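PDB 1VPQ: DUF72 domain-containing protein from Thermotoga maritima, which is of unknown function but belongs to a TIM-barrel family and binds sulfate ions in the crystal, consistent with an anion-binding pocket. Local coordinates for residues S88-W94 with N137-L141; F156-D162 with G187-R192. Numbering follows the deposited sequence.

How the contacts relate
A TIM barrel needs not only its ring of parallel strands but also connections that pack against one another where the strands end, and this chain illustrates the point twice. Contact 1 joins what follows strand 80-84 to the helix after strand 120-126; contact 2 joins the loops leaving strands 152-155 and 176-181. They come in series along the chain, the first closing before the second opens, and their centres lie about 17 Å apart. Helix 135-147 connects them: Asn137, Val138 and Leu141 pack on Trp161, and Leu141 also meets Phe156. Phe131 bridges further, its ring meeting both Trp94 and Trp161. The connections leaving these four consecutive strands are thus joined side by side around the barrel.

Contact 1 (S88-W94 with N137-L141); sequences SVTHVLW and NVEYL
This is an aromatic contact between helices, in which Tyr140 of helix 135-147 reaches across to the short helices 87-91 and 93-96. Residues 88-91 are helical, Val92 breaks away (phi/psi -131/-64), and Leu93 and Trp94 regain helical angles. The backbones come nearest at Trp94 and Tyr140 (CA-CA 6.4 Å). Tyr140, with chi1 t, extends so that Tyr140 OH donates a short 2.5 Å hydrogen bond to Val89 O. Trp94 CB sits over the tyrosine face, 3.5 Å from the ring centroid, as a CH-pi contact. Its chi1 of 61° (p) folds the indole back, letting Trp94 NE1 donate to Thr90 O at 2.9 Å while its edge meets the Tyr140 face (Trp94 five-membered ring to Tyr140 ring, centroids 5.5 Å apart, planes at 69°). One water links Asn137 OD1 (3.0 Å) to Trp94 O (2.9 Å); Asn137 ND2 is hydrogen-bonded to Lys132 O. Here T-shaped packing ties the connection after strand 80-84 to the helix after strand 120-126, joining adjacent beta-alpha units of the TIM barrel.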
# COMPACT_ATOMS: atom_id res chain seq x y z
N SER A 88 7.48 -13.58 3.70
CA SER A 88 8.64 -13.97 4.52
C SER A 88 9.43 -12.77 5.04
O SER A 88 9.87 -12.74 6.19
CB SER A 88 9.59 -14.83 3.69
OG SER A 88 10.08 -14.10 2.57
N VAL A 89 9.60 -11.78 4.18
CA VAL A 89 10.42 -10.62 4.48
C VAL A 89 9.79 -9.78 5.59
O VAL A 89 10.48 -9.33 6.50
CB VAL A 89 10.69 -9.78 3.21
CG1 VAL A 89 11.30 -8.42 3.54
CG2 VAL A 89 11.59 -10.57 2.25
N THR A 90 8.47 -9.63 5.53
CA THR A 90 7.73 -8.80 6.49
C THR A 90 7.15 -9.54 7.73
O THR A 90 6.94 -8.90 8.77
CB THR A 90 6.61 -8.05 5.78
OG1 THR A 90 5.86 -8.96 4.97
CG2 THR A 90 7.20 -6.95 4.91
N HIS A 91 6.90 -10.84 7.63
CA HIS A 91 6.19 -11.58 8.69
C HIS A 91 6.94 -12.76 9.32
O HIS A 91 6.45 -13.35 10.28
CB HIS A 91 4.85 -12.12 8.14
CG HIS A 91 3.83 -11.07 7.87
ND1 HIS A 91 3.97 -10.13 6.86
CD2 HIS A 91 2.65 -10.79 8.48
CE1 HIS A 91 2.93 -9.32 6.87
NE2 HIS A 91 2.11 -9.70 7.84
N VAL A 92 8.11 -13.12 8.79
CA VAL A 92 8.74 -14.40 9.17
C VAL A 92 10.21 -14.27 9.56
O VAL A 92 10.57 -14.52 10.70
CB VAL A 92 8.60 -15.45 8.04
CG1 VAL A 92 9.15 -16.80 8.47
CG2 VAL A 92 7.15 -15.61 7.61
N LEU A 93 11.06 -13.88 8.61
CA LEU A 93 12.51 -13.98 8.77
C LEU A 93 13.04 -13.23 10.00
O LEU A 93 13.96 -13.70 10.65
CB LEU A 93 13.24 -13.45 7.53
CG LEU A 93 13.04 -14.24 6.23
CD1 LEU A 93 13.63 -13.46 5.07
CD2 LEU A 93 13.66 -15.63 6.32
N TRP A 94 12.45 -12.09 10.31
CA TRP A 94 12.89 -11.30 11.46
C TRP A 94 12.62 -12.01 12.80
O TRP A 94 13.33 -11.78 13.78
CB TRP A 94 12.25 -9.91 11.45
CG TRP A 94 10.76 -9.92 11.51
CD1 TRP A 94 9.90 -9.87 10.45
CD2 TRP A 94 9.96 -9.99 12.69
NE1 TRP A 94 8.60 -9.90 10.91
CE2 TRP A 94 8.61 -9.97 12.27
CE3 TRP A 94 10.24 -10.05 14.06
CZ2 TRP A 94 7.56 -10.03 13.18
CZ3 TRP A 94 9.19 -10.10 14.95
CH2 TRP A 94 7.86 -10.09 14.51
N ASN A 137 15.27 -5.66 15.59
CA ASN A 137 14.33 -5.40 14.50
C ASN A 137 14.72 -4.20 13.64
O ASN A 137 14.43 -4.17 12.45
CB ASN A 137 12.92 -5.22 15.05
CG ASN A 137 12.27 -6.54 15.41
OD1 ASN A 137 12.74 -7.60 15.00
ND2 ASN A 137 11.18 -6.47 16.16
N VAL A 138 15.36 -3.20 14.25
CA VAL A 138 15.96 -2.10 13.49
C VAL A 138 17.14 -2.63 12.67
O VAL A 138 17.32 -2.27 11.51
CB VAL A 138 16.45 -0.96 14.39
CG1 VAL A 138 17.23 0.08 13.57
CG2 VAL A 138 15.27 -0.30 15.10
N GLU A 139 17.96 -3.48 13.30
CA GLU A 139 19.03 -4.15 12.58
C GLU A 139 18.44 -4.89 11.38
O GLU A 139 19.01 -4.85 10.28
CB GLU A 139 19.80 -5.12 13.49
CG GLU A 139 21.06 -5.69 12.84
CD GLU A 139 21.92 -6.52 13.78
OE1 GLU A 139 21.46 -6.82 14.92
OE2 GLU A 139 23.05 -6.88 13.39
N TYR A 140 17.30 -5.55 11.58
CA TYR A 140 16.64 -6.26 10.49
C TYR A 140 16.25 -5.32 9.35
O TYR A 140 16.39 -5.68 8.18
CB TYR A 140 15.41 -7.04 10.99
CG TYR A 140 14.73 -7.80 9.89
CD1 TYR A 140 15.16 -9.07 9.55
CD2 TYR A 140 13.69 -7.23 9.16
CE1 TYR A 140 14.55 -9.77 8.51
CE2 TYR A 140 13.08 -7.93 8.12
CZ TYR A 140 13.51 -9.20 7.80
OH TYR A 140 12.92 -9.91 6.78
N LEU A 141 15.76 -4.14 9.68
CA LEU A 141 15.40 -3.14 8.67
C LEU A 141 16.64 -2.69 7.88
O LEU A 141 16.55 -2.41 6.68
CB LEU A 141 14.69 -1.93 9.31
CG LEU A 141 13.25 -2.12 9.85
CD1 LEU A 141 12.74 -0.84 10.48
CD2 LEU A 141 12.27 -2.59 8.78
O HOH W 1 15.06 -9.50 14.48

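Contact 2 (F156-D162 with G187-R192); sequences FRHYSWD and GLFPYR. With SO4 (sulfate ion), chain D; SO4 (sulfate ion), chain C; SO4 (sulfate ion), chain B.
Residues 156-162 and 187-192 are both irregular, but their backbones meet in a single antiparallel bridge, with His158 and Leu188 as a non-hydrogen-bonded pair (CA-CA 5.1 Å). Tyr159 N donates to Gly187 O at 2.8 Å, and Phe189 N makes a weak bond to Arg157 O at 2.9 Å. Gly187 has phi/psi 94/-20, where a CB would strike the preceding carbonyl. Residues 159-161 form a 3-10 turn, closed by Asp162 N to Tyr159 O at 3.0 Å. These loops follow strands 152-155 and 176-181, at the C-terminal strand ends where TIM barrels generally carry their active sites. Phe189 (chi1 t) wedges between the loops: Phe189 CE2 is 3.7 Å from both Trp161 CB and Asp162 CB, while Phe189 CD2 is 3.9 Å from Phe156 CB. Asp162 OD2 and Arg192 NE form a salt bridge at 3.3 Å, its hydrogen bond weak, while Asp162 OD1 is hydrogen-bonded to Tyr167 OH. The CA-to-CB bond of Arg157 points away, yet Arg157 CG packs 3.9 Å from Leu188 CD2; the Arg157 guanidinium hydrogen-bonds two sulfates, probably from the crystallisation liquor: Arg157 NE to O4 of sulfate C at 2.9 Å, Arg157 NH1 to O1 of sulfate B at 3.1 Å.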
# COMPACT_ATOMS: atom_id res chain seq x y z
N PHE A 156 4.50 0.32 9.78
CA PHE A 156 4.42 -0.40 11.06
C PHE A 156 2.99 -0.48 11.57
O PHE A 156 2.18 0.42 11.34
CB PHE A 156 5.27 0.29 12.12
CG PHE A 156 6.61 0.72 11.64
CD1 PHE A 156 7.66 -0.20 11.55
CD2 PHE A 156 6.85 2.04 11.28
CE1 PHE A 156 8.93 0.21 11.10
CE2 PHE A 156 8.11 2.46 10.84
CZ PHE A 156 9.15 1.54 10.76
N ARG A 157 2.69 -1.56 12.28
CA ARG A 157 1.39 -1.77 12.92
C ARG A 157 1.45 -1.53 14.43
O ARG A 157 0.45 -1.15 15.03
CB ARG A 157 0.91 -3.19 12.67
CG ARG A 157 -0.53 -3.45 13.11
CD ARG A 157 -1.47 -3.14 11.98
NE ARG A 157 -1.59 -4.29 11.08
CZ ARG A 157 -1.77 -4.23 9.77
NH1 ARG A 157 -1.84 -3.06 9.14
NH2 ARG A 157 -1.88 -5.35 9.07
N HIS A 158 2.61 -1.73 15.04
CA HIS A 158 2.73 -1.67 16.50
C HIS A 158 3.11 -0.25 16.98
O HIS A 158 3.96 0.40 16.37
CB HIS A 158 3.77 -2.71 16.97
CG HIS A 158 3.69 -3.04 18.43
ND1 HIS A 158 4.59 -2.56 19.35
CD2 HIS A 158 2.81 -3.79 19.13
CE1 HIS A 158 4.27 -3.01 20.55
NE2 HIS A 158 3.19 -3.76 20.44
N TYR A 159 2.45 0.19 18.06
CA TYR A 159 2.64 1.52 18.64
C TYR A 159 4.10 1.87 19.01
O TYR A 159 4.53 3.02 18.85
CB TYR A 159 1.73 1.68 19.88
CG TYR A 159 2.23 0.95 21.12
CD1 TYR A 159 2.03 -0.43 21.27
CD2 TYR A 159 2.91 1.63 22.12
CE1 TYR A 159 2.49 -1.10 22.39
CE2 TYR A 159 3.38 0.96 23.24
CZ TYR A 159 3.17 -0.40 23.38
OH TYR A 159 3.65 -1.07 24.49
N SER A 160 4.85 0.87 19.49
CA SER A 160 6.24 1.03 19.93
C SER A 160 7.15 1.75 18.93
O SER A 160 8.20 2.28 19.31
CB SER A 160 6.84 -0.34 20.25
OG SER A 160 6.78 -1.20 19.12
N TRP A 161 6.74 1.75 17.66
CA TRP A 161 7.53 2.34 16.58
C TRP A 161 7.39 3.86 16.42
O TRP A 161 8.21 4.47 15.74
CB TRP A 161 7.17 1.66 15.25
CG TRP A 161 7.70 0.26 15.10
CD1 TRP A 161 7.00 -0.90 15.23
CD2 TRP A 161 9.05 -0.12 14.78
NE1 TRP A 161 7.82 -1.97 15.02
CE2 TRP A 161 9.09 -1.52 14.74
CE3 TRP A 161 10.23 0.60 14.52
CZ2 TRP A 161 10.25 -2.23 14.46
CZ3 TRP A 161 11.39 -0.11 14.24
CH2 TRP A 161 11.39 -1.51 14.21
N ASP A 162 6.37 4.47 17.01
CA ASP A 162 6.14 5.91 16.83
C ASP A 162 7.02 6.76 17.74
O ASP A 162 6.53 7.41 18.68
CB ASP A 162 4.66 6.30 17.01
CG ASP A 162 4.42 7.81 16.86
OD1 ASP A 162 4.98 8.39 15.91
OD2 ASP A 162 3.71 8.41 17.68
N GLY A 187 -2.62 -0.03 21.06
CA GLY A 187 -1.52 -0.81 20.48
C GLY A 187 -1.17 -0.53 19.04
O GLY A 187 -0.06 -0.86 18.60
N LEU A 188 -2.10 0.07 18.30
CA LEU A 188 -1.92 0.28 16.86
C LEU A 188 -1.16 1.56 16.55
O LEU A 188 -1.15 2.50 17.35
CB LEU A 188 -3.28 0.33 16.16
CG LEU A 188 -4.09 -0.96 16.18
CD1 LEU A 188 -5.39 -0.78 15.43
CD2 LEU A 188 -3.28 -2.11 15.59
N PHE A 189 -0.52 1.59 15.39
CA PHE A 189 0.32 2.72 15.01
C PHE A 189 -0.57 3.91 14.64
O PHE A 189 -1.54 3.74 13.90
CB PHE A 189 1.25 2.33 13.86
CG PHE A 189 2.37 3.30 13.63
CD1 PHE A 189 2.20 4.39 12.80
CD2 PHE A 189 3.60 3.13 14.25
CE1 PHE A 189 3.23 5.31 12.59
CE2 PHE A 189 4.63 4.03 14.03
CZ PHE A 189 4.45 5.12 13.20
N PRO A 190 -0.25 5.10 15.17
CA PRO A 190 -1.09 6.28 14.92
C PRO A 190 -0.91 6.90 13.53
O PRO A 190 -0.06 6.48 12.76
CB PRO A 190 -0.63 7.27 15.99
CG PRO A 190 0.79 6.93 16.20
CD PRO A 190 0.89 5.44 16.04
N TYR A 191 -1.73 7.90 13.25
CA TYR A 191 -1.67 8.64 11.99
C TYR A 191 -0.63 9.71 12.14
O TYR A 191 -0.83 10.65 12.89
CB TYR A 191 -3.03 9.25 11.68
CG TYR A 191 -3.08 10.18 10.50
CD1 TYR A 191 -3.23 9.69 9.21
CD2 TYR A 191 -3.00 11.57 10.68
CE1 TYR A 191 -3.28 10.56 8.12
CE2 TYR A 191 -3.06 12.43 9.61
CZ TYR A 191 -3.20 11.92 8.33
OH TYR A 191 -3.25 12.78 7.25
N ARG A 192 0.50 9.54 11.46
CA ARG A 192 1.60 10.52 11.48
C ARG A 192 1.87 11.05 10.08
O ARG A 192 2.52 10.37 9.28
CB ARG A 192 2.89 9.90 12.06
CG ARG A 192 2.92 9.59 13.56
CD ARG A 192 1.89 10.39 14.32
NE ARG A 192 2.13 10.53 15.75
CZ ARG A 192 1.18 10.83 16.63
NH1 ARG A 192 -0.08 10.97 16.25
NH2 ARG A 192 1.50 10.96 17.91
S SO4 D . -4.30 9.60 15.63
O1 SO4 D . -4.19 8.14 15.73
O2 SO4 D . -3.23 10.27 16.38
O3 SO4 D . -4.22 10.01 14.24
O4 SO4 D . -5.60 10.02 16.12
S SO4 C . -1.79 -7.83 11.82
O1 SO4 C . -1.56 -8.20 10.43
O2 SO4 C . -2.22 -8.98 12.59
O3 SO4 C . -0.55 -7.34 12.41
O4 SO4 C . -2.81 -6.78 11.91
S SO4 B . -2.67 -4.65 5.37
O1 SO4 B . -1.75 -3.75 6.07
O2 SO4 B . -2.53 -6.01 5.86
O3 SO4 B . -4.03 -4.18 5.61
O4 SO4 B . -2.35 -4.64 3.94